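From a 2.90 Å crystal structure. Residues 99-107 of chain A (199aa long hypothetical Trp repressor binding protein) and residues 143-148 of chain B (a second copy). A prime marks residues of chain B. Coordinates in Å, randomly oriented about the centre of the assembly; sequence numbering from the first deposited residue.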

# COMPACT_ATOMS: atom_id res chain seq x y z
N LEU A 99 17.28 16.31 -7.36
CA LEU A 99 16.03 16.89 -7.83
C LEU A 99 15.04 17.01 -6.67
O LEU A 99 14.19 17.91 -6.65
CB LEU A 99 15.43 16.04 -8.96
CG LEU A 99 16.31 15.77 -10.18
CD1 LEU A 99 15.67 14.72 -11.07
CD2 LEU A 99 16.63 17.03 -10.98
N TRP A 100 15.18 16.11 -5.69
CA TRP A 100 14.35 16.13 -4.49
C TRP A 100 14.71 17.29 -3.58
O TRP A 100 13.82 17.96 -3.04
CB TRP A 100 14.47 14.79 -3.75
CG TRP A 100 13.67 14.73 -2.48
CD1 TRP A 100 12.32 14.56 -2.36
CD2 TRP A 100 14.17 14.84 -1.14
NE1 TRP A 100 11.95 14.56 -1.04
CE2 TRP A 100 13.07 14.72 -0.27
CE3 TRP A 100 15.45 15.01 -0.59
CZ2 TRP A 100 13.20 14.78 1.13
CZ3 TRP A 100 15.59 15.08 0.79
CH2 TRP A 100 14.47 14.96 1.63
N LYS A 101 16.01 17.54 -3.42
CA LYS A 101 16.49 18.61 -2.54
C LYS A 101 16.29 20.00 -3.14
O LYS A 101 16.23 21.00 -2.41
CB LYS A 101 17.96 18.37 -2.18
CG LYS A 101 18.18 17.14 -1.30
CD LYS A 101 19.59 16.58 -1.42
CE LYS A 101 20.52 17.18 -0.39
NZ LYS A 101 21.89 16.61 -0.49
N ASP A 102 16.17 20.06 -4.47
CA ASP A 102 15.97 21.32 -5.19
C ASP A 102 14.50 21.61 -5.52
O ASP A 102 14.19 22.66 -6.11
CB ASP A 102 16.82 21.33 -6.47
CG ASP A 102 18.32 21.41 -6.19
OD1 ASP A 102 18.72 21.32 -5.01
OD2 ASP A 102 19.09 21.55 -7.15
N ASN A 103 13.60 20.70 -5.13
CA ASN A 103 12.15 20.82 -5.38
C ASN A 103 11.77 21.02 -6.85
O ASN A 103 10.81 21.73 -7.17
CB ASN A 103 11.52 21.91 -4.51
CG ASN A 103 11.42 21.51 -3.05
OD1 ASN A 103 12.38 21.01 -2.46
ND2 ASN A 103 10.25 21.73 -2.46
N VAL A 104 12.52 20.37 -7.74
CA VAL A 104 12.34 20.52 -9.19
C VAL A 104 11.01 19.93 -9.66
O VAL A 104 10.32 20.54 -10.49
CB VAL A 104 13.50 19.84 -9.97
CG1 VAL A 104 13.45 20.20 -11.44
CG2 VAL A 104 14.83 20.25 -9.38
N LEU A 105 10.65 18.77 -9.12
CA LEU A 105 9.45 18.05 -9.54
C LEU A 105 8.22 18.40 -8.69
O LEU A 105 7.12 17.90 -8.96
CB LEU A 105 9.70 16.54 -9.52
CG LEU A 105 10.97 15.97 -10.16
CD1 LEU A 105 11.02 14.47 -9.99
CD2 LEU A 105 11.09 16.35 -11.63
N TYR A 106 8.40 19.25 -7.68
CA TYR A 106 7.31 19.59 -6.77
C TYR A 106 6.10 20.18 -7.50
O TYR A 106 6.22 21.18 -8.21
CB TYR A 106 7.79 20.53 -5.67
CG TYR A 106 6.82 20.64 -4.52
CD1 TYR A 106 7.01 19.88 -3.36
CD2 TYR A 106 5.71 21.49 -4.58
CE1 TYR A 106 6.12 19.97 -2.30
CE2 TYR A 106 4.82 21.58 -3.53
CZ TYR A 106 5.03 20.82 -2.39
OH TYR A 106 4.15 20.91 -1.34
N GLY A 107 4.95 19.55 -7.32
CA GLY A 107 3.70 20.03 -7.90
C GLY A 107 3.38 19.46 -9.27
O GLY A 107 2.28 19.65 -9.78
N PRO B 143 -0.28 15.20 -2.54
CA PRO B 143 0.54 15.10 -1.33
C PRO B 143 1.11 16.44 -0.90
O PRO B 143 1.16 17.38 -1.70
CB PRO B 143 1.69 14.17 -1.75
CG PRO B 143 1.38 13.71 -3.15
CD PRO B 143 0.46 14.73 -3.72
N ILE B 144 1.52 16.53 0.36
CA ILE B 144 2.17 17.72 0.89
C ILE B 144 3.62 17.78 0.40
O ILE B 144 4.07 18.83 -0.06
CB ILE B 144 2.16 17.73 2.44
CG1 ILE B 144 0.74 17.90 2.98
CG2 ILE B 144 3.04 18.84 2.98
CD1 ILE B 144 0.66 17.93 4.50
N GLY B 145 4.33 16.66 0.51
CA GLY B 145 5.75 16.61 0.18
C GLY B 145 6.57 17.33 1.23
O GLY B 145 6.28 17.24 2.42
N TYR B 146 7.59 18.05 0.77
CA TYR B 146 8.42 18.86 1.67
C TYR B 146 8.44 20.32 1.22
O TYR B 146 9.51 20.88 0.95
CB TYR B 146 9.83 18.27 1.77
CG TYR B 146 9.88 16.94 2.48
CD1 TYR B 146 9.83 15.74 1.77
CD2 TYR B 146 9.97 16.88 3.88
CE1 TYR B 146 9.87 14.52 2.43
CE2 TYR B 146 10.01 15.66 4.54
CZ TYR B 146 9.96 14.48 3.81
OH TYR B 146 10.00 13.28 4.47
N GLY B 147 7.26 20.92 1.15
CA GLY B 147 7.07 22.30 0.71
C GLY B 147 7.65 23.31 1.68
O GLY B 147 8.63 23.97 1.37
N ILE B 148 7.04 23.42 2.86
CA ILE B 148 7.55 24.31 3.91
C ILE B 148 8.68 23.66 4.72
O ILE B 148 8.68 22.44 4.90
CB ILE B 148 6.43 24.82 4.86
CG1 ILE B 148 5.53 23.67 5.32
CG2 ILE B 148 5.64 25.94 4.19
CD1 ILE B 148 4.65 24.00 6.52

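One hydrogen bond joins the two stretches. The phenol OH of Tyr106 donates to the backbone O of Ile144′, with OH and O 2.4 Å apart. This is very short for such a bond, and at 2.90 Å resolution the exact figure deserves caution. The CA-to-CB bond of Tyr106 points toward chain B (chi1 t), and the OH at the end of the side chain reaches the carbonyl. The acceptor lies near the plane of the ring, at its edge, as suits a phenol donor. Ile144′ takes part through its backbone O; its CA-to-CB bond points away from chain A.

The aromatic contact is between Trp100 and Tyr146′. It is an offset edge-to-face pair: the edge of the indole is directed toward the face of the tyrosine ring. The centroid of the indole six-membered ring is 5.3 Å from that of the tyrosine ring, and the planes meet at 83°. The closest atoms are CZ2 of Trp100 and CD1 of Tyr146′, 3.6 Å apart. Both CA-to-CB bonds point sideways, and the ends of the two side chains come nearer to the opposing stretch. The indole NE1 of Trp100 is hydrogen-bonded elsewhere in the structure.

Tyr106 also packs against backbone. CE1 of Tyr106 lies 4.2 Å from CA of Gly145′, 3.9 Å from N of Tyr146′ and 3.8 Å from N of Gly147′. CE1 of the ring thus lies beside a run of main chain, with two glycines among its neighbours. Their lack of side chains leaves room for it. An ideal CB on Gly145′ would be 3.0 Å from CE1 of Tyr106, and one on Gly147′ would be 2.9 Å from OH of Tyr106; both would clash. Gly145′ also has a positive phi (72°), which by itself favours glycine.

Asn103 makes a polar approach that falls short of a hydrogen bond. Its CA-to-CB bond points toward chain B, and its ND2 is 3.6 Å from the backbone O of Tyr146′. That distance is too long to count as a hydrogen bond.

Within chain A, the helix carrying Trp100 ends in a Schellman motif, with Asn103 at positive phi (55°). N of Val104 bonds to O of Leu99 at 3.2 Å, and N of Asn103 bonds weakly to O of Trp100 at 3.5 Å. A further weak bond runs from N of Tyr106 to O of Asn103, also at 3.5 Å. Together the two stretches bury 259 Å², both sides summed.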